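Local coordinates for importin-95 (Chaetomium thermophilum, PDB 4XRI), which acts as a nuclear transport receptor of the importin-beta family, carrying various protein cargoes into the nucleus, and probably binds a small GTPase, at residues A[231-234]-A[235-238]; A[362-365]-A[366-369]; A[429-432]-A[433-436]; A[553-556]-A[557-561]; A[842-845]-A[846-850]. The protein carries 2 engineered substitutions. All blocks are in the same frame, centred on the assembly; numbering follows the deposited sequence.

All five contacts are local ones, formed along or at the start of single helices, and they follow one another in the chain without touching. They sample a HEAT-repeat solenoid that is almost three-quarters helical. Interactions 2 and 3 come nearest to each other, with closest atoms about 11 Å apart and centres about 25 Å apart. Interaction 1 lies on the opposite side of the chain's centre from interaction 4, about 65 Å away between centres. Interaction 5 is nearest to interaction 2, about 37 Å between centres. Sulfate ions, probably from the crystallisation liquor, bind at interaction 3 and lie near interaction 1, where a glycerol is also close.

Interaction 1. Residues A[231-234]-A[235-238]; sequences MQVV and CEAT
Q232 and E236, one helical turn apart, make the polar side-chain contact of this stretch. The amide NE2 of Q232 reaches the carboxylate atom OE1 of E236 at 3.4 Å, a weak hydrogen bond, and the planes of the two groups stand 88° apart. A bend in the Q232 chain at chi2 (-84°) turns its amide along the helix towards the next turn, whereas the E236 chain runs on extended. The stronger partner of E236 is K195, whose NZ makes a salt bridge to the same OE1.

Backbone bonds form the next group. The N of C235 donates to the O of M231 at 3.0 Å, and the bonds from E236 to Q232 and from A237 to V233 continue the alpha-helical pattern. The bond from T238 N to V234 O, at 3.1 Å, is already weak.

The hydroxyl of T238 belongs to a third group, side chain to backbone. With chi1 at 61°, OG1 of T238 is placed 2.5 Å from the O of C235, too short to be taken at face value though a hydrogen bond is indicated. A valine in its place would remove the hydroxyl and would probably leave the C235 carbonyl with only the weak bond from the backbone N of the same position among the bonds described here.

The side chains of the buried face join helix 224-238 to its neighbours: V233, V234 and A237 meet helix 200-212, M231, V234, A237 and T238 meet helix 243-260, and M231, C235 and T238 pack on Y267, L272 and L275 of helix 265-280.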
loop_
_atom_site.group_PDB
_atom_site.type_symbol
_atom_site.label_atom_id
_atom_site.label_comp_id
_atom_site.label_asym_id
_atom_site.label_seq_id
_atom_site.Cartn_x
_atom_site.Cartn_y
_atom_site.Cartn_z
ATOM N N MET A 231 -5.702 -31.625 9.553
ATOM C CA MET A 231 -6.870 -30.960 10.121
ATOM C C MET A 231 -7.276 -31.565 11.463
ATOM O O MET A 231 -7.728 -30.850 12.360
ATOM C CB MET A 231 -8.048 -31.012 9.144
ATOM C CG MET A 231 -7.831 -30.198 7.871
ATOM S SD MET A 231 -7.382 -28.484 8.211
ATOM C CE MET A 231 -8.911 -27.868 8.905
ATOM N N GLN A 232 -7.108 -32.876 11.607
ATOM C CA GLN A 232 -7.476 -33.540 12.852
ATOM C C GLN A 232 -6.631 -33.042 14.019
ATOM O O GLN A 232 -7.162 -32.714 15.077
ATOM C CB GLN A 232 -7.345 -35.060 12.717
ATOM C CG GLN A 232 -7.901 -35.849 13.902
ATOM C CD GLN A 232 -6.913 -35.974 15.048
ATOM O OE1 GLN A 232 -5.701 -36.028 14.837
ATOM N NE2 GLN A 232 -7.429 -36.009 16.271
ATOM N N VAL A 233 -5.317 -32.982 13.821
ATOM C CA VAL A 233 -4.411 -32.585 14.890
ATOM C C VAL A 233 -4.542 -31.093 15.198
ATOM O O VAL A 233 -4.380 -30.676 16.342
ATOM C CB VAL A 233 -2.932 -32.930 14.547
ATOM C CG1 VAL A 233 -2.364 -32.001 13.495
ATOM C CG2 VAL A 233 -2.081 -32.885 15.802
ATOM N N VAL A 234 -4.856 -30.293 14.182
ATOM C CA VAL A 234 -4.999 -28.856 14.382
ATOM C C VAL A 234 -6.259 -28.562 15.190
ATOM O O VAL A 234 -6.235 -27.775 16.137
ATOM C CB VAL A 234 -5.059 -28.087 13.045
ATOM C CG1 VAL A 234 -5.447 -26.638 13.281
ATOM C CG2 VAL A 234 -3.721 -28.160 12.326
ATOM N N CYS A 235 -7.359 -29.203 14.808
ATOM C CA CYS A 235 -8.633 -29.034 15.497
ATOM C C CYS A 235 -8.528 -29.488 16.948
ATOM O O CYS A 235 -9.068 -28.854 17.857
ATOM C CB CYS A 235 -9.740 -29.809 14.777
ATOM S SG CYS A 235 -10.239 -29.091 13.189
ATOM N N GLU A 236 -7.818 -30.593 17.149
ATOM C CA GLU A 236 -7.564 -31.142 18.475
ATOM C C GLU A 236 -6.798 -30.151 19.344
ATOM O O GLU A 236 -7.103 -29.966 20.524
ATOM C CB GLU A 236 -6.784 -32.456 18.354
ATOM C CG GLU A 236 -6.327 -33.059 19.671
ATOM C CD GLU A 236 -5.587 -34.376 19.481
ATOM O OE1 GLU A 236 -6.253 -35.432 19.426
ATOM O OE2 GLU A 236 -4.339 -34.354 19.384
ATOM N N ALA A 237 -5.808 -29.506 18.736
ATOM C CA ALA A 237 -4.916 -28.598 19.445
ATOM C C ALA A 237 -5.602 -27.287 19.827
ATOM O O ALA A 237 -5.184 -26.617 20.771
ATOM C CB ALA A 237 -3.681 -28.321 18.601
ATOM N N THR A 238 -6.659 -26.926 19.101
ATOM C CA THR A 238 -7.389 -25.692 19.391
ATOM C C THR A 238 -8.145 -25.792 20.714
ATOM O O THR A 238 -8.470 -24.777 21.333
ATOM C CB THR A 238 -8.397 -25.334 18.277
ATOM O OG1 THR A 238 -9.362 -26.385 18.144
ATOM C CG2 THR A 238 -7.690 -25.120 16.953
#

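Interaction 2. Residues A[362-365]-A[366-369]; sequences LQLY and AQAV
Y365 meets V369 one turn further along the helix, and this is the principal apolar contact between side chains here. CE1 of the Y365 ring lies 3.6 Å from CG1 of V369, and the neighbouring ring atom CD1 is 3.7 Å from the same methyl. The methyl approaches the ring obliquely. A chi1 of -139°, well off the usual staggered positions, swings the ring to where V369 can reach it. The phenol end is anchored elsewhere: OH of Y365 is hydrogen-bonded to the backbone O of A325, and the ring also rests on A328 and T329, so the ring and its hydroxyl are both held against helix 324-340.

A366 contributes a single methyl, CB, 3.5 Å from the O of Q363. Its backbone N donates to the O of L362 at 3.0 Å, while the methyl itself packs on I373 and I403.

Q367 runs back alongside the previous turn. Its CG, anti to the carbonyl carbon (chi1 -66°), lies 3.6 Å from the O of Q363, and NE2 passes 3.7 Å from that oxygen, too long for a bond; the Q363 carbonyl is instead engaged by the backbone N of Q367 at 3.2 Å. Shortening this side chain to an alanine here is likely to uncover the Q363 carbonyl and open a gap against I303 of helix 285-310.

Regular i to i+4 bonds show the last two turns of an alpha helix, and its packing on helices 285-310 and 324-340 is as expected of the HEAT-repeat solenoid to which this protein belongs.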
loop_
_atom_site.group_PDB
_atom_site.type_symbol
_atom_site.label_atom_id
_atom_site.label_comp_id
_atom_site.label_asym_id
_atom_site.label_seq_id
_atom_site.Cartn_x
_atom_site.Cartn_y
_atom_site.Cartn_z
ATOM N N LEU A 362 -15.913 -6.910 11.924
ATOM C CA LEU A 362 -17.302 -6.526 11.696
ATOM C C LEU A 362 -17.457 -5.764 10.383
ATOM O O LEU A 362 -18.397 -6.000 9.624
ATOM C CB LEU A 362 -17.819 -5.681 12.861
ATOM C CG LEU A 362 -19.314 -5.367 12.845
ATOM C CD1 LEU A 362 -20.120 -6.654 12.743
ATOM C CD2 LEU A 362 -19.710 -4.584 14.087
ATOM N N GLN A 363 -16.524 -4.851 10.126
ATOM C CA GLN A 363 -16.473 -4.122 8.861
ATOM C C GLN A 363 -16.390 -5.076 7.678
ATOM O O GLN A 363 -17.191 -5.000 6.747
ATOM C CB GLN A 363 -15.281 -3.163 8.832
ATOM C CG GLN A 363 -15.567 -1.792 9.406
ATOM C CD GLN A 363 -14.524 -0.772 8.992
ATOM O OE1 GLN A 363 -13.502 -1.121 8.400
ATOM N NE2 GLN A 363 -14.778 0.497 9.294
ATOM N N LEU A 364 -15.409 -5.972 7.728
ATOM C CA LEU A 364 -15.214 -6.982 6.693
ATOM C C LEU A 364 -16.428 -7.892 6.555
ATOM O O LEU A 364 -16.781 -8.311 5.451
ATOM C CB LEU A 364 -13.970 -7.821 6.996
ATOM C CG LEU A 364 -12.615 -7.113 6.938
ATOM C CD1 LEU A 364 -11.524 -8.027 7.479
ATOM C CD2 LEU A 364 -12.295 -6.686 5.515
ATOM N N TYR A 365 -17.062 -8.197 7.684
ATOM C CA TYR A 365 -18.235 -9.058 7.691
ATOM C C TYR A 365 -19.391 -8.413 6.935
ATOM O O TYR A 365 -20.123 -9.084 6.205
ATOM C CB TYR A 365 -18.659 -9.376 9.127
ATOM C CG TYR A 365 -19.089 -10.813 9.331
ATOM C CD1 TYR A 365 -20.305 -11.271 8.838
ATOM C CD2 TYR A 365 -18.275 -11.714 10.008
ATOM C CE1 TYR A 365 -20.697 -12.584 9.016
ATOM C CE2 TYR A 365 -18.662 -13.027 10.193
ATOM C CZ TYR A 365 -19.872 -13.456 9.695
ATOM O OH TYR A 365 -20.256 -14.763 9.876
ATOM N N ALA A 366 -19.545 -7.104 7.116
ATOM C CA ALA A 366 -20.605 -6.351 6.454
ATOM C C ALA A 366 -20.405 -6.343 4.943
ATOM O O ALA A 366 -21.364 -6.425 4.175
ATOM C CB ALA A 366 -20.657 -4.930 6.987
ATOM N N GLN A 367 -19.146 -6.246 4.527
ATOM C CA GLN A 367 -18.794 -6.297 3.112
ATOM C C GLN A 367 -19.032 -7.695 2.555
ATOM O O GLN A 367 -19.457 -7.860 1.409
ATOM C CB GLN A 367 -17.331 -5.891 2.900
ATOM C CG GLN A 367 -17.021 -4.442 3.231
ATOM C CD GLN A 367 -15.543 -4.111 3.103
ATOM O OE1 GLN A 367 -14.909 -4.426 2.096
ATOM N NE2 GLN A 367 -14.987 -3.484 4.132
ATOM N N ALA A 368 -18.764 -8.699 3.385
ATOM C CA ALA A 368 -18.818 -10.090 2.957
ATOM C C ALA A 368 -20.243 -10.620 2.795
ATOM O O ALA A 368 -20.511 -11.402 1.886
ATOM C CB ALA A 368 -18.046 -10.966 3.941
ATOM N N VAL A 369 -21.153 -10.210 3.672
ATOM C CA VAL A 369 -22.490 -10.800 3.680
ATOM C C VAL A 369 -23.603 -9.805 3.365
ATOM O O VAL A 369 -24.746 -10.199 3.142
ATOM C CB VAL A 369 -22.803 -11.456 5.040
ATOM C CG1 VAL A 369 -21.616 -12.279 5.509
ATOM C CG2 VAL A 369 -23.172 -10.406 6.078
#

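Interaction 3. Residues A[429-432]-A[433-436]; sequences DESI and QVRD. With SO4 (sulfate ion), chain J.
I432 lays its terminal methyl over the guanidinium group of R435. CD1 stands 3.4 Å above the guanidinium plane, over its centre, with 3.5 Å from CD1 of I432 to CZ of R435. The I432 chain reaches this place because CG1 is anti to the backbone N (chi1 -171°), and R435 folds back to meet it through a bend at chi3. The edge of the guanidinium is turned to the loop backbone: NH1 of R435 donates to the O of E430 at 3.2 Å, approaching from well above that carbonyl plane. NE of R435 adds a weak bond to the O of S431, which also accepts the backbone N of R435 at 3.2 Å.

S431 is the N-cap of helix 432-449, its OG accepting a weak bond from the N of V434. D429 precedes it with an Asx turn, in which OD2 of D429 takes the N of S431 at 2.9 Å through its anti lone pair. This capped turn ends the linker between helices 409-425 and 432-449, inside a HEAT-like repeat.

The D429 and V434 side chains meet at about a right angle, with CG of D429 placed 3.5 Å from CG1 of V434. The other carboxylate oxygen of D429, OD1, is paired in a salt bridge with R393 of helix 390-402.

Q433 bends at chi2 (88°) and sends its amide to the bound sulfate, where NE2 donates to O2 of the ion at 3.0 Å. That ion also comes within 3.3 Å of OG of S431, measured to its O1, and was probably taken up from the crystallisation liquor.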
loop_
_atom_site.group_PDB
_atom_site.type_symbol
_atom_site.label_atom_id
_atom_site.label_comp_id
_atom_site.label_asym_id
_atom_site.label_seq_id
_atom_site.Cartn_x
_atom_site.Cartn_y
_atom_site.Cartn_z
ATOM N N ASP A 429 -22.871 13.136 24.141
ATOM C CA ASP A 429 -22.657 12.122 25.165
ATOM C C ASP A 429 -21.554 12.555 26.125
ATOM O O ASP A 429 -20.647 13.291 25.740
ATOM C CB ASP A 429 -22.305 10.779 24.520
ATOM C CG ASP A 429 -22.477 9.612 25.469
ATOM O OD1 ASP A 429 -23.532 8.947 25.402
ATOM O OD2 ASP A 429 -21.562 9.360 26.281
ATOM N N GLU A 430 -21.638 12.104 27.373
ATOM C CA GLU A 430 -20.624 12.432 28.372
ATOM C C GLU A 430 -19.269 11.885 27.954
ATOM O O GLU A 430 -18.263 12.592 27.976
ATOM C CB GLU A 430 -20.992 11.869 29.748
ATOM C CG GLU A 430 -22.208 12.484 30.405
ATOM C CD GLU A 430 -22.535 11.813 31.728
ATOM O OE1 GLU A 430 -21.931 10.759 32.028
ATOM O OE2 GLU A 430 -23.387 12.342 32.474
ATOM N N SER A 431 -19.261 10.611 27.577
ATOM C CA SER A 431 -18.034 9.913 27.223
ATOM C C SER A 431 -17.418 10.459 25.942
ATOM O O SER A 431 -18.094 10.602 24.925
ATOM C CB SER A 431 -18.304 8.415 27.075
ATOM O OG SER A 431 -17.140 7.725 26.647
ATOM N N ILE A 432 -16.128 10.769 26.007
ATOM C CA ILE A 432 -15.411 11.275 24.847
ATOM C C ILE A 432 -15.179 10.148 23.843
ATOM O O ILE A 432 -15.043 10.388 22.644
ATOM C CB ILE A 432 -14.065 11.919 25.253
ATOM C CG1 ILE A 432 -13.433 12.650 24.066
ATOM C CG2 ILE A 432 -13.116 10.880 25.839
ATOM C CD1 ILE A 432 -14.291 13.750 23.493
ATOM N N GLN A 433 -15.150 8.913 24.339
ATOM C CA GLN A 433 -15.021 7.748 23.472
ATOM C C GLN A 433 -16.267 7.599 22.610
ATOM O O GLN A 433 -16.177 7.354 21.408
ATOM C CB GLN A 433 -14.794 6.471 24.286
ATOM C CG GLN A 433 -13.486 6.432 25.054
ATOM C CD GLN A 433 -13.598 7.049 26.435
ATOM O OE1 GLN A 433 -14.680 7.454 26.862
ATOM N NE2 GLN A 433 -12.477 7.122 27.143
ATOM N N VAL A 434 -17.430 7.750 23.238
ATOM C CA VAL A 434 -18.705 7.630 22.540
ATOM C C VAL A 434 -18.851 8.721 21.486
ATOM O O VAL A 434 -19.320 8.467 20.377
ATOM C CB VAL A 434 -19.894 7.704 23.522
ATOM C CG1 VAL A 434 -21.214 7.760 22.767
ATOM C CG2 VAL A 434 -19.872 6.516 24.467
ATOM N N ARG A 435 -18.436 9.933 21.841
ATOM C CA ARG A 435 -18.500 11.068 20.926
ATOM C C ARG A 435 -17.599 10.874 19.713
ATOM O O ARG A 435 -17.975 11.209 18.591
ATOM C CB ARG A 435 -18.121 12.360 21.650
ATOM C CG ARG A 435 -19.267 12.992 22.423
ATOM C CD ARG A 435 -18.826 14.285 23.080
ATOM N NE ARG A 435 -18.103 14.045 24.325
ATOM C CZ ARG A 435 -17.262 14.912 24.876
ATOM N NH1 ARG A 435 -16.651 14.614 26.014
ATOM N NH2 ARG A 435 -17.027 16.074 24.283
ATOM N N ASP A 436 -16.409 10.331 19.950
ATOM C CA ASP A 436 -15.461 10.065 18.874
ATOM C C ASP A 436 -15.995 8.991 17.934
ATOM O O ASP A 436 -15.941 9.136 16.712
ATOM C CB ASP A 436 -14.107 9.634 19.440
ATOM C CG ASP A 436 -13.052 9.478 18.361
ATOM O OD1 ASP A 436 -13.030 10.308 17.429
ATOM O OD2 ASP A 436 -12.244 8.528 18.445
HETATM S S SO4 J . -14.888 7.509 30.378
HETATM O O1 SO4 J . -15.738 6.788 29.436
HETATM O O2 SO4 J . -13.827 8.202 29.651
HETATM O O3 SO4 J . -15.695 8.483 31.109
HETATM O O4 SO4 J . -14.294 6.564 31.319
#

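Interaction 4. Residues A[553-556]-A[557-561]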
loop_
_atom_site.group_PDB
_atom_site.type_symbol
_atom_site.label_atom_id
_atom_site.label_comp_id
_atom_site.label_asym_id
_atom_site.label_seq_id
_atom_site.Cartn_x
_atom_site.Cartn_y
_atom_site.Cartn_z
ATOM N N SER A 553 -8.410 32.975 -0.247
ATOM C CA SER A 553 -7.092 32.858 -0.860
ATOM C C SER A 553 -6.148 33.942 -0.350
ATOM O O SER A 553 -4.949 33.711 -0.199
ATOM C CB SER A 553 -7.200 32.930 -2.385
ATOM O OG SER A 553 -7.428 34.260 -2.818
ATOM N N THR A 554 -6.697 35.123 -0.081
ATOM C CA THR A 554 -5.917 36.239 0.450
ATOM C C THR A 554 -5.464 35.978 1.885
ATOM O O THR A 554 -4.323 36.268 2.245
ATOM C CB THR A 554 -6.719 37.556 0.418
ATOM O OG1 THR A 554 -7.108 37.851 -0.927
ATOM C CG2 THR A 554 -5.884 38.709 0.962
ATOM N N VAL A 555 -6.368 35.443 2.701
ATOM C CA VAL A 555 -6.038 35.091 4.077
ATOM C C VAL A 555 -4.954 34.019 4.103
ATOM O O VAL A 555 -3.976 34.125 4.845
ATOM C CB VAL A 555 -7.269 34.578 4.855
ATOM C CG1 VAL A 555 -6.858 34.131 6.253
ATOM C CG2 VAL A 555 -8.348 35.648 4.924
ATOM N N ILE A 556 -5.141 32.985 3.289
ATOM C CA ILE A 556 -4.175 31.895 3.178
ATOM C C ILE A 556 -2.809 32.415 2.749
ATOM O O ILE A 556 -1.779 32.010 3.289
ATOM C CB ILE A 556 -4.647 30.827 2.171
ATOM C CG1 ILE A 556 -5.934 30.161 2.662
ATOM C CG2 ILE A 556 -3.567 29.783 1.947
ATOM C CD1 ILE A 556 -5.818 29.533 4.034
ATOM N N LEU A 557 -2.818 33.314 1.772
ATOM C CA LEU A 557 -1.602 33.969 1.304
ATOM C C LEU A 557 -0.907 34.737 2.422
ATOM O O LEU A 557 0.314 34.684 2.560
ATOM C CB LEU A 557 -1.922 34.913 0.142
ATOM C CG LEU A 557 -1.873 34.293 -1.255
ATOM C CD1 LEU A 557 -2.378 35.286 -2.293
ATOM C CD2 LEU A 557 -0.455 33.854 -1.571
ATOM N N GLN A 558 -1.696 35.451 3.218
ATOM C CA GLN A 558 -1.170 36.214 4.346
ATOM C C GLN A 558 -0.490 35.300 5.368
ATOM O O GLN A 558 0.592 35.608 5.872
ATOM C CB GLN A 558 -2.297 37.012 5.009
ATOM C CG GLN A 558 -1.829 38.054 6.001
ATOM C CD GLN A 558 -2.958 38.958 6.469
ATOM O OE1 GLN A 558 -4.074 38.907 5.945
ATOM N NE2 GLN A 558 -2.671 39.795 7.459
ATOM N N ARG A 559 -1.130 34.170 5.655
ATOM C CA ARG A 559 -0.587 33.179 6.582
ATOM C C ARG A 559 0.685 32.533 6.041
ATOM O O ARG A 559 1.628 32.280 6.793
ATOM C CB ARG A 559 -1.630 32.101 6.887
ATOM C CG ARG A 559 -2.801 32.592 7.728
ATOM C CD ARG A 559 -3.685 31.440 8.174
ATOM N NE ARG A 559 -4.828 31.915 8.949
ATOM C CZ ARG A 559 -5.723 31.128 9.536
ATOM N NH1 ARG A 559 -5.610 29.809 9.450
ATOM N NH2 ARG A 559 -6.732 31.662 10.215
ATOM N N LEU A 560 0.702 32.269 4.737
ATOM C CA LEU A 560 1.887 31.735 4.075
ATOM C C LEU A 560 3.068 32.691 4.196
ATOM O O LEU A 560 4.187 32.281 4.504
ATOM C CB LEU A 560 1.591 31.447 2.600
ATOM C CG LEU A 560 1.183 30.014 2.248
ATOM C CD1 LEU A 560 0.778 29.920 0.783
ATOM C CD2 LEU A 560 2.333 29.069 2.553
ATOM N N GLU A 561 2.803 33.968 3.944
ATOM C CA GLU A 561 3.814 35.013 4.078
ATOM C C GLU A 561 4.360 35.093 5.501
ATOM O O GLU A 561 5.546 35.355 5.708
ATOM C CB GLU A 561 3.236 36.370 3.662
ATOM C CG GLU A 561 2.956 36.488 2.175
ATOM C CD GLU A 561 2.070 37.672 1.834
ATOM O OE1 GLU A 561 1.527 38.298 2.769
ATOM O OE2 GLU A 561 1.914 37.975 0.632
#
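L557 lies against the carbonyl of S553, on the buried side of the contact. Both CB and CG of L557 come to 3.3 Å from the O of S553, which also accepts the backbone N of L557 at 2.9 Å. One turn on, L560 treats I556 alike: CB of L560 lies 3.5 Å from the O of I556, and the L560 backbone N donates to that oxygen. Such approaches are ordinary helix geometry; what makes this side tight is its burial against two other helices. L557 packs on I608 and V611 of helix 605-616, L560 on I615 of the same helix, and L560 and I556 meet helix 573-597 through L586, L590 and V589.

Elsewhere the contact is looser. The side chains of V555 and R559 run alongside one another, but come no closer than 4.0 Å, CG1 of V555 to NE of R559. The long R559 chain is extended from CG to NE (chi3 -178°), which carries its guanidinium beyond V555. There NH2 is bonded to the O of L514, and NH1 to the hydroxyls of T517 and Y531, so three outside partners fix the group and tie this helix to that region. Q558 is exposed, its chain extending outward.

An apolar face buried between neighbouring helices, as L557, L560 and I556 are here, is characteristic of HEAT-repeat packing.

Interaction 5. Residues A[842-845]-A[846-850]; sequences AMIR and ETRSN
R848 folds back over R845, and its path can be followed atom by atom. CB lies 3.7 Å from the O of I844, the same oxygen that accepts the R848 backbone N. With chi1 at 65°, CG is flanked by both the backbone N and the carbonyl carbon, and comes to 3.2 Å from the O of R845. From there the chain is extended, with CD and NE passing at van der Waals distance from CA of R845. CZ of R848 also lies nearest that CA, at 3.7 Å, and the CA stands 3.5 Å above the guanidinium plane, offset toward its rim. At the tip, NH2 of R848 meets CG of R845 at 3.6 Å, and CG2 of I844 comes to the edge of the group near NH1. The nearest R845 atoms are thus carbons, the charged ends standing apart, with NE of R845 5.2 Å from NH2 of R848.

OG of S849 donates to the O of R845 at 2.9 Å, a side-chain-to-backbone bond common for serine and threonine in helices. R848 also touches A861 and R865 of helix 855-872, packing of helix on helix that is consistent with the HEAT-repeat solenoid of this family.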
loop_
_atom_site.group_PDB
_atom_site.type_symbol
_atom_site.label_atom_id
_atom_site.label_comp_id
_atom_site.label_asym_id
_atom_site.label_seq_id
_atom_site.Cartn_x
_atom_site.Cartn_y
_atom_site.Cartn_z
ATOM N N ALA A 842 -8.500 -5.680 -35.068
ATOM C CA ALA A 842 -8.814 -6.390 -33.834
ATOM C C ALA A 842 -8.513 -5.536 -32.608
ATOM O O ALA A 842 -9.293 -5.506 -31.655
ATOM C CB ALA A 842 -8.042 -7.702 -33.768
ATOM N N MET A 843 -7.381 -4.840 -32.646
ATOM C CA MET A 843 -6.964 -3.975 -31.547
ATOM C C MET A 843 -7.979 -2.867 -31.295
ATOM O O MET A 843 -8.376 -2.621 -30.158
ATOM C CB MET A 843 -5.591 -3.368 -31.844
ATOM C CG MET A 843 -4.955 -2.626 -30.684
ATOM S SD MET A 843 -3.420 -1.823 -31.177
ATOM C CE MET A 843 -2.778 -1.306 -29.587
ATOM N N ILE A 844 -8.391 -2.202 -32.368
ATOM C CA ILE A 844 -9.351 -1.109 -32.281
ATOM C C ILE A 844 -10.722 -1.607 -31.856
ATOM O O ILE A 844 -11.356 -1.030 -30.969
ATOM C CB ILE A 844 -9.484 -0.377 -33.621
ATOM C CG1 ILE A 844 -8.121 0.146 -34.062
ATOM C CG2 ILE A 844 -10.495 0.756 -33.517
ATOM C CD1 ILE A 844 -8.153 0.806 -35.405
ATOM N N ARG A 845 -11.174 -2.681 -32.495
ATOM C CA ARG A 845 -12.479 -3.255 -32.192
ATOM C C ARG A 845 -12.573 -3.682 -30.731
ATOM O O ARG A 845 -13.593 -3.460 -30.081
ATOM C CB ARG A 845 -12.769 -4.447 -33.102
ATOM C CG ARG A 845 -14.139 -5.058 -32.873
ATOM C CD ARG A 845 -14.221 -6.469 -33.415
ATOM N NE ARG A 845 -15.296 -7.222 -32.778
ATOM C CZ ARG A 845 -15.195 -7.801 -31.586
ATOM N NH1 ARG A 845 -16.224 -8.468 -31.079
ATOM N NH2 ARG A 845 -14.065 -7.711 -30.896
ATOM N N GLU A 846 -11.506 -4.286 -30.218
ATOM C CA GLU A 846 -11.459 -4.688 -28.815
ATOM C C GLU A 846 -11.569 -3.474 -27.903
ATOM O O GLU A 846 -12.223 -3.520 -26.861
ATOM C CB GLU A 846 -10.168 -5.450 -28.505
ATOM C CG GLU A 846 -10.047 -5.869 -27.047
ATOM C CD GLU A 846 -8.631 -6.240 -26.659
ATOM O OE1 GLU A 846 -7.708 -5.451 -26.953
ATOM O OE2 GLU A 846 -8.441 -7.320 -26.061
ATOM N N THR A 847 -10.925 -2.387 -28.307
ATOM C CA THR A 847 -10.873 -1.180 -27.499
ATOM C C THR A 847 -12.225 -0.479 -27.469
ATOM O O THR A 847 -12.661 0.001 -26.422
ATOM C CB THR A 847 -9.813 -0.197 -28.025
ATOM O OG1 THR A 847 -8.618 -0.910 -28.363
ATOM C CG2 THR A 847 -9.493 0.854 -26.971
ATOM N N ARG A 848 -12.890 -0.419 -28.618
ATOM C CA ARG A 848 -14.174 0.265 -28.694
ATOM C C ARG A 848 -15.282 -0.565 -28.048
ATOM O O ARG A 848 -16.283 -0.020 -27.586
ATOM C CB ARG A 848 -14.528 0.598 -30.150
ATOM C CG ARG A 848 -14.763 -0.594 -31.070
ATOM C CD ARG A 848 -15.165 -0.115 -32.463
ATOM N NE ARG A 848 -15.558 -1.205 -33.354
ATOM C CZ ARG A 848 -14.863 -1.595 -34.418
ATOM N NH1 ARG A 848 -13.727 -0.988 -34.732
ATOM N NH2 ARG A 848 -15.307 -2.593 -35.172
ATOM N N SER A 849 -15.088 -1.879 -27.993
ATOM C CA SER A 849 -16.130 -2.781 -27.507
ATOM C C SER A 849 -16.024 -3.095 -26.015
ATOM O O SER A 849 -16.890 -3.771 -25.460
ATOM C CB SER A 849 -16.107 -4.087 -28.302
ATOM O OG SER A 849 -16.422 -3.860 -29.664
ATOM N N ASN A 850 -14.967 -2.614 -25.370
ATOM C CA ASN A 850 -14.811 -2.820 -23.934
ATOM C C ASN A 850 -15.751 -1.905 -23.159
ATOM O O ASN A 850 -15.505 -0.704 -23.033
ATOM C CB ASN A 850 -13.362 -2.581 -23.507
ATOM C CG ASN A 850 -13.107 -2.950 -22.051
ATOM O OD1 ASN A 850 -14.037 -3.125 -21.264
ATOM N ND2 ASN A 850 -11.834 -3.060 -21.686
#